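Local coordinates for purine catabolism protein pucG (Bacillus subtilis, PDB 3ISL), which catalyses the pyridoxal-phosphate-dependent transamination between (S)-ureidoglycine and glyoxylate, yielding oxalurate and glycine in purine catabolism, at residues G195-P203 with G365-K373; H144-I152 with F314-V324. One frame throughout, in Å; residues are numbered along the deposited sequence.

Contact 1: G195-P203 with G365-K373. With PLP (pyridoxal-5'-phosphate), chain C.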
# COMPACT_ATOMS: atom_id res chain seq x y z
N GLY A 195 -6.52 -7.05 8.26
CA GLY A 195 -5.15 -6.80 7.79
C GLY A 195 -4.49 -8.09 7.39
O GLY A 195 -5.02 -9.18 7.62
N THR A 196 -3.35 -8.01 6.73
CA THR A 196 -2.75 -9.20 6.15
C THR A 196 -1.62 -9.82 6.99
O THR A 196 -1.41 -11.05 6.92
CB THR A 196 -2.14 -8.86 4.77
OG1 THR A 196 -1.53 -7.56 4.84
CG2 THR A 196 -3.23 -8.77 3.73
N GLN A 197 -0.88 -9.02 7.76
CA GLN A 197 0.41 -9.42 8.30
C GLN A 197 0.28 -10.07 9.67
O GLN A 197 1.31 -10.33 10.35
CB GLN A 197 1.38 -8.23 8.37
CG GLN A 197 1.00 -7.20 9.57
CD GLN A 197 0.02 -6.08 9.13
OE1 GLN A 197 -0.61 -6.18 8.08
NE2 GLN A 197 -0.07 -5.01 9.93
N LYS A 198 -0.97 -10.29 10.09
CA LYS A 198 -1.33 -10.91 11.37
C LYS A 198 -1.79 -12.35 11.17
O LYS A 198 -1.05 -13.11 10.60
CB LYS A 198 -2.27 -10.02 12.18
CG LYS A 198 -1.45 -8.70 12.62
CD LYS A 198 -2.20 -7.67 13.52
CE LYS A 198 -1.44 -6.35 13.46
NZ LYS A 198 -1.63 -5.39 14.53
N CYS A 199 -2.97 -12.75 11.62
CA CYS A 199 -3.31 -14.14 11.46
C CYS A 199 -3.32 -14.73 10.03
O CYS A 199 -3.34 -15.97 9.88
CB CYS A 199 -4.64 -14.39 12.16
SG CYS A 199 -4.46 -14.00 13.88
N LEU A 200 -3.41 -13.86 9.02
CA LEU A 200 -3.34 -14.23 7.60
C LEU A 200 -1.91 -14.55 7.08
O LEU A 200 -1.73 -15.22 6.07
CB LEU A 200 -4.02 -13.14 6.69
CG LEU A 200 -5.55 -12.95 7.02
CD1 LEU A 200 -6.07 -12.00 5.92
CD2 LEU A 200 -6.37 -14.30 7.03
N SER A 201 -0.88 -14.08 7.79
CA SER A 201 0.51 -14.35 7.40
C SER A 201 0.74 -13.99 5.93
O SER A 201 1.33 -14.76 5.15
CB SER A 201 0.88 -15.83 7.68
OG SER A 201 1.11 -15.94 9.06
N VAL A 202 0.24 -12.83 5.56
CA VAL A 202 0.54 -12.22 4.26
C VAL A 202 1.34 -10.95 4.45
O VAL A 202 1.08 -10.23 5.36
CB VAL A 202 -0.78 -12.02 3.47
CG1 VAL A 202 -0.63 -11.11 2.25
CG2 VAL A 202 -1.31 -13.41 3.11
N PRO A 203 2.37 -10.68 3.59
CA PRO A 203 3.15 -9.44 3.83
C PRO A 203 2.24 -8.25 4.07
O PRO A 203 1.22 -8.12 3.38
CB PRO A 203 3.93 -9.26 2.52
CG PRO A 203 4.16 -10.67 2.13
CD PRO A 203 2.84 -11.40 2.42
N GLY A 365 2.82 -13.08 20.43
CA GLY A 365 1.81 -13.37 19.39
C GLY A 365 1.94 -14.83 18.99
O GLY A 365 3.08 -15.38 19.01
N THR A 366 0.82 -15.50 18.72
CA THR A 366 0.84 -16.88 18.16
C THR A 366 -0.18 -16.77 17.03
O THR A 366 -1.29 -17.19 17.18
CB THR A 366 0.35 -17.98 19.19
OG1 THR A 366 -0.79 -17.49 19.90
CG2 THR A 366 1.43 -18.30 20.22
N MET A 367 0.21 -16.14 15.91
CA MET A 367 -0.70 -15.84 14.81
C MET A 367 -0.26 -16.50 13.50
O MET A 367 0.92 -16.40 13.14
CB MET A 367 -0.66 -14.30 14.53
CG MET A 367 -1.19 -13.41 15.72
SD MET A 367 -0.76 -11.72 15.39
CE MET A 367 -2.09 -10.87 16.30
N GLY A 368 -1.21 -17.08 12.74
CA GLY A 368 -0.89 -17.50 11.42
C GLY A 368 0.23 -18.53 11.36
O GLY A 368 0.28 -19.49 12.16
N TYR A 369 1.16 -18.33 10.44
CA TYR A 369 2.23 -19.32 10.21
C TYR A 369 3.17 -19.40 11.43
O TYR A 369 3.82 -20.41 11.63
CB TYR A 369 3.04 -18.93 8.98
CG TYR A 369 4.01 -20.05 8.60
CD1 TYR A 369 3.51 -21.26 8.05
CD2 TYR A 369 5.35 -19.94 8.86
CE1 TYR A 369 4.35 -22.30 7.74
CE2 TYR A 369 6.23 -21.01 8.56
CZ TYR A 369 5.71 -22.19 8.02
OH TYR A 369 6.57 -23.23 7.69
N SER A 370 3.32 -18.29 12.16
CA SER A 370 4.06 -18.25 13.45
C SER A 370 3.42 -19.09 14.59
O SER A 370 4.08 -19.45 15.64
CB SER A 370 4.15 -16.77 13.88
OG SER A 370 5.21 -16.10 13.15
N CYS A 371 2.13 -19.40 14.41
CA CYS A 371 1.39 -20.14 15.41
C CYS A 371 1.64 -21.63 15.14
O CYS A 371 0.79 -22.32 14.52
CB CYS A 371 -0.11 -19.80 15.33
SG CYS A 371 -1.05 -20.60 16.61
N ARG A 372 2.83 -22.11 15.53
CA ARG A 372 3.16 -23.50 15.24
C ARG A 372 4.04 -24.05 16.32
O ARG A 372 4.74 -23.31 17.03
CB ARG A 372 3.74 -23.70 13.82
CG ARG A 372 5.25 -23.27 13.67
CD ARG A 372 5.65 -23.38 12.15
NE ARG A 372 7.08 -23.12 11.99
CZ ARG A 372 7.55 -21.90 11.82
NH1 ARG A 372 6.66 -20.90 11.78
NH2 ARG A 372 8.86 -21.69 11.62
N LYS A 373 3.97 -25.37 16.50
CA LYS A 373 4.64 -25.96 17.67
C LYS A 373 6.12 -25.67 17.77
O LYS A 373 6.61 -25.42 18.87
CB LYS A 373 4.42 -27.44 17.70
CG LYS A 373 5.38 -28.27 16.84
CD LYS A 373 4.89 -29.77 16.84
CE LYS A 373 5.00 -30.27 18.25
NZ LYS A 373 5.30 -29.00 19.03
N1 PLP C . -5.72 -2.31 14.20
C2 PLP C . -5.37 -3.37 15.16
C2A PLP C . -6.27 -3.97 16.07
C3 PLP C . -4.07 -3.89 15.24
O3 PLP C . -3.75 -4.88 16.13
C4 PLP C . -3.05 -3.45 14.43
C4A PLP C . -1.62 -4.09 14.57
C5 PLP C . -3.34 -2.46 13.50
C6 PLP C . -4.63 -1.86 13.37
C5A PLP C . -2.19 -1.97 12.68
O4P PLP C . -2.48 -2.05 11.37
P PLP C . -1.25 -1.63 10.47
O1P PLP C . 0.03 -1.46 11.28
O2P PLP C . -1.88 -0.27 9.74
O3P PLP C . -1.07 -2.76 9.24

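Contact 2: H144-I152 with F314-V324. With PLP (pyridoxal-5'-phosphate), chain C.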
# COMPACT_ATOMS: atom_id res chain seq x y z
N HIS A 144 -12.30 -5.28 17.34
CA HIS A 144 -12.62 -6.67 17.79
C HIS A 144 -11.63 -7.19 18.82
O HIS A 144 -12.04 -7.65 19.94
CB HIS A 144 -12.68 -7.65 16.56
CG HIS A 144 -13.25 -9.01 16.87
ND1 HIS A 144 -13.02 -10.10 16.06
CD2 HIS A 144 -13.95 -9.48 17.95
CE1 HIS A 144 -13.60 -11.17 16.59
NE2 HIS A 144 -14.21 -10.82 17.71
N GLY A 145 -10.36 -7.17 18.46
CA GLY A 145 -9.30 -7.68 19.35
C GLY A 145 -8.22 -6.59 19.49
O GLY A 145 -7.64 -6.15 18.48
N GLU A 146 -7.96 -6.13 20.72
CA GLU A 146 -6.87 -5.12 20.95
C GLU A 146 -5.62 -5.86 21.31
O GLU A 146 -5.57 -6.45 22.43
CB GLU A 146 -7.13 -4.27 22.23
CG GLU A 146 -8.02 -3.09 22.08
CD GLU A 146 -7.36 -1.95 21.34
OE1 GLU A 146 -6.12 -1.94 21.20
OE2 GLU A 146 -8.08 -1.04 20.92
N THR A 147 -4.60 -5.81 20.44
CA THR A 147 -3.38 -6.47 20.69
C THR A 147 -2.64 -5.72 21.75
O THR A 147 -1.80 -6.31 22.41
CB THR A 147 -2.44 -6.59 19.46
OG1 THR A 147 -2.26 -5.29 18.88
CG2 THR A 147 -3.04 -7.49 18.42
N SER A 148 -2.92 -4.42 21.88
CA SER A 148 -2.23 -3.59 22.85
C SER A 148 -2.50 -4.10 24.27
O SER A 148 -1.68 -3.99 25.14
CB SER A 148 -2.66 -2.09 22.71
OG SER A 148 -4.07 -1.94 22.99
N THR A 149 -3.68 -4.64 24.50
CA THR A 149 -4.08 -5.08 25.84
C THR A 149 -4.29 -6.60 25.90
O THR A 149 -4.36 -7.17 26.96
CB THR A 149 -5.31 -4.33 26.39
OG1 THR A 149 -6.51 -4.74 25.73
CG2 THR A 149 -5.13 -2.76 26.30
N GLY A 150 -4.34 -7.25 24.76
CA GLY A 150 -4.61 -8.70 24.67
C GLY A 150 -6.05 -9.13 24.91
O GLY A 150 -6.28 -10.31 25.21
N ARG A 151 -7.01 -8.21 24.82
CA ARG A 151 -8.42 -8.53 25.08
C ARG A 151 -9.15 -8.59 23.78
O ARG A 151 -8.82 -7.87 22.88
CB ARG A 151 -9.11 -7.51 26.01
CG ARG A 151 -8.45 -7.41 27.39
CD ARG A 151 -8.57 -8.72 28.17
NE ARG A 151 -7.45 -9.64 28.13
CZ ARG A 151 -6.21 -9.33 28.47
NH1 ARG A 151 -5.98 -8.07 28.74
NH2 ARG A 151 -5.22 -10.20 28.50
N ILE A 152 -10.06 -9.56 23.69
CA ILE A 152 -11.01 -9.69 22.62
C ILE A 152 -12.39 -9.37 23.19
O ILE A 152 -12.76 -9.80 24.32
CB ILE A 152 -10.89 -11.08 21.89
CG1 ILE A 152 -11.69 -11.09 20.59
CG2 ILE A 152 -11.19 -12.23 22.79
CD1 ILE A 152 -11.41 -12.40 19.68
N PHE A 314 -0.89 -11.04 32.34
CA PHE A 314 -1.69 -9.84 32.55
C PHE A 314 -3.12 -10.04 32.06
O PHE A 314 -3.36 -10.76 31.05
CB PHE A 314 -1.05 -8.69 31.76
CG PHE A 314 -1.91 -7.44 31.64
CD1 PHE A 314 -2.05 -6.58 32.71
CD2 PHE A 314 -2.55 -7.14 30.44
CE1 PHE A 314 -2.85 -5.39 32.60
CE2 PHE A 314 -3.32 -5.96 30.30
CZ PHE A 314 -3.48 -5.10 31.37
N GLY A 315 -4.06 -9.40 32.76
CA GLY A 315 -5.34 -9.12 32.11
C GLY A 315 -6.47 -10.05 32.50
O GLY A 315 -6.23 -11.10 33.14
N ASP A 316 -7.69 -9.65 32.12
CA ASP A 316 -8.94 -10.36 32.46
C ASP A 316 -8.95 -11.66 31.66
O ASP A 316 -9.06 -11.64 30.43
CB ASP A 316 -10.14 -9.50 32.03
CG ASP A 316 -11.43 -9.89 32.72
OD1 ASP A 316 -11.86 -11.07 32.68
OD2 ASP A 316 -12.06 -8.97 33.29
N ASP A 317 -8.85 -12.78 32.39
CA ASP A 317 -8.86 -14.12 31.80
C ASP A 317 -10.17 -14.43 31.04
O ASP A 317 -10.18 -15.24 30.14
CB ASP A 317 -8.51 -15.22 32.84
CG ASP A 317 -9.55 -15.36 33.97
OD1 ASP A 317 -10.77 -15.09 33.79
OD2 ASP A 317 -9.14 -15.77 35.09
N SER A 318 -11.27 -13.76 31.34
CA SER A 318 -12.53 -14.10 30.64
C SER A 318 -12.62 -13.56 29.22
O SER A 318 -13.37 -14.07 28.40
CB SER A 318 -13.76 -13.67 31.45
OG SER A 318 -13.77 -12.27 31.62
N CYS A 319 -11.84 -12.55 28.90
CA CYS A 319 -11.86 -12.01 27.57
C CYS A 319 -10.43 -12.03 27.00
O CYS A 319 -10.00 -11.07 26.38
CB CYS A 319 -12.42 -10.57 27.60
SG CYS A 319 -11.45 -9.44 28.74
N LYS A 320 -9.69 -13.14 27.17
CA LYS A 320 -8.33 -13.19 26.68
C LYS A 320 -8.34 -13.40 25.15
O LYS A 320 -8.90 -14.35 24.66
CB LYS A 320 -7.51 -14.31 27.28
CG LYS A 320 -6.04 -14.30 26.73
CD LYS A 320 -5.22 -15.56 27.22
CE LYS A 320 -3.85 -15.56 26.56
NZ LYS A 320 -3.97 -15.85 25.08
N MET A 321 -7.68 -12.53 24.43
CA MET A 321 -7.49 -12.75 22.99
C MET A 321 -6.68 -14.05 22.75
O MET A 321 -5.58 -14.20 23.27
CB MET A 321 -6.76 -11.55 22.37
CG MET A 321 -6.89 -11.46 20.84
SD MET A 321 -6.25 -9.92 20.06
CE MET A 321 -5.34 -9.27 21.36
N PRO A 322 -7.18 -14.98 21.92
CA PRO A 322 -6.46 -16.29 21.85
C PRO A 322 -5.05 -16.15 21.24
O PRO A 322 -4.11 -16.83 21.72
CB PRO A 322 -7.37 -17.18 20.94
CG PRO A 322 -8.76 -16.50 21.04
CD PRO A 322 -8.39 -14.98 21.08
N VAL A 323 -4.90 -15.20 20.33
CA VAL A 323 -3.65 -15.06 19.55
C VAL A 323 -2.59 -14.13 20.13
O VAL A 323 -1.55 -13.92 19.50
CB VAL A 323 -3.91 -14.84 18.02
CG1 VAL A 323 -4.80 -16.00 17.47
CG2 VAL A 323 -4.60 -13.47 17.75
N VAL A 324 -2.79 -13.64 21.35
CA VAL A 324 -1.77 -12.83 21.99
C VAL A 324 -1.79 -13.27 23.41
O VAL A 324 -2.85 -13.55 23.95
CB VAL A 324 -2.13 -11.30 21.87
CG1 VAL A 324 -1.21 -10.44 22.70
CG2 VAL A 324 -2.04 -10.84 20.39
N1 PLP C . -5.72 -2.31 14.20
C2 PLP C . -5.37 -3.37 15.16
C2A PLP C . -6.27 -3.97 16.07
C3 PLP C . -4.07 -3.89 15.24
O3 PLP C . -3.75 -4.88 16.13
C4 PLP C . -3.05 -3.45 14.43
C4A PLP C . -1.62 -4.09 14.57
C5 PLP C . -3.34 -2.46 13.50
C6 PLP C . -4.63 -1.86 13.37
C5A PLP C . -2.19 -1.97 12.68
O4P PLP C . -2.48 -2.05 11.37
P PLP C . -1.25 -1.63 10.47
O1P PLP C . 0.03 -1.46 11.28
O2P PLP C . -1.88 -0.27 9.74
O3P PLP C . -1.07 -2.76 9.24
O HOH W 1 -3.88 -11.66 25.70

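Contact 1: G195-P203 with G365-K373
Ser201 OG takes the backbone N-H of Tyr369 at 2.8 Å, almost straight with an angle of 174° at the hydrogen, and this bond ties the lysine loop to the short 3-10 segment at 369-370. With its chi1 of -78°, the serine oxygen swings back beside its own backbone N and still faces the other segment; its own link outward is to the carbonyl of Glu21. Just before Tyr369 sits Gly368, whose CA comes within 3.3 Å of Cys199 O. It has a positive phi of 59° and fits closely against Ser201 OG and the Cys199 carbonyl. Nearer the cofactor the contact becomes apolar. Met367 runs side by side with Lys198 and points the same way, its SD 3.9 Å from Lys198 CB, while its CG lies 3.8 Å from Cys199 SG. The lysine loop makes a type I turn from Lys198 to Ser201, closed by Ser201 N to Lys198 O. A second layer fixes both backbones: Arg291 bonds to Cys199 O, while His295 and Arg294 bond to the N and O of Gly368. Beyond the 3-10 segment, Arg372 NH1 reaches back to Tyr369 O at 2.9 Å from above the carbonyl plane and also forms a salt bridge with Glu21, and the rim of the tyrosine ring lies against one face of the guanidinium. Past Met367 the Lys198 chain stretches out, and its NZ is joined to PLP C4A at 1.3 Å, a length fitting the internal aldimine of a fold-type I enzyme. Next to it, Gln197 NE2 hydrogen-bonds to the phosphate oxygen O3P at 2.6 Å. The Schiff-base lysine thus leans on a thioether, and a serine-to-backbone bond fastens the end of its turn, consistent with both helping to hold its stem.

Contact 2: H144-I152 with F314-V324
Gly150 O is gripped twice: Met321 N donates to it at 2.7 Å, and a water donates one hydrogen bond to it and another to Val324 O. The acceptor belongs to a small antiparallel hairpin, strands 145-146 and 151-152, and the 314-324 loop adds a single bridge to strand 151-152. Arg151 and Lys320 form a non-hydrogen-bonded antiparallel pair there, flanked by the Met321 bond on one side and by Ile152 N to Cys319 O at 3.1 Å on the other. Met321 then lays its thioether against the hairpin, SD 3.9 Å from Gly145 CA, because a chi1 of -162° turns its chain away from its own backbone N. Ile152 packs beside it, CB against Met321 CG, and its CD1 meets the ring of Pro322. Arg151 folds back on itself at chi2 and chi3 to place its guanidinium beside the incoming loop. The peptide joining Gly315 to Asp316 lies over one face of that group, with Asp316 N 3.9 Å above its plane, while the CA of Lys320 lies at its edge. The Phe314 ring is turned 57° from the guanidinium and presents its edge to Thr149 O. Lys320 leaves the backbone away from the hairpin, and its NZ donates to both Met321 O and Val324 O, pairs with Glu299 in a salt bridge and bonds to Thr325, so the turn from Met321 to Val324 is pinned at both ends. The hairpin, through Thr147 in the turn between its strands, reaches the cofactor. Thr147 crosses Val324 at about a right angle, CG2 to CG2 4.0 Å, and chi1 of 52° sets its hydroxyl on the PLP side, where OG1 shares a hydrogen bond with the phenolic oxygen O3 at 3.2 Å.

Overall arrangement
Going along the chain, the hairpin 144-152 follows strand 139-143 of the central sheet, and the lysine loop 195-203 comes next, between strands 191-193 and 206-211. Contact 2 closes when 314-324 returns after helix 288-308, and contact 1 closes later still, at 365-373, so the two long loops cross rather than nest. Their second segments join directly, by a probable hydrogen bond from Thr366 N to Val323 O, and Val323 CG2 also packs on Cys199 SG. Both contacts tie loops that follow strands of the seven-stranded sheet to the C-terminal elements around strands 324-328 and 361-365, and they converge on the same PLP.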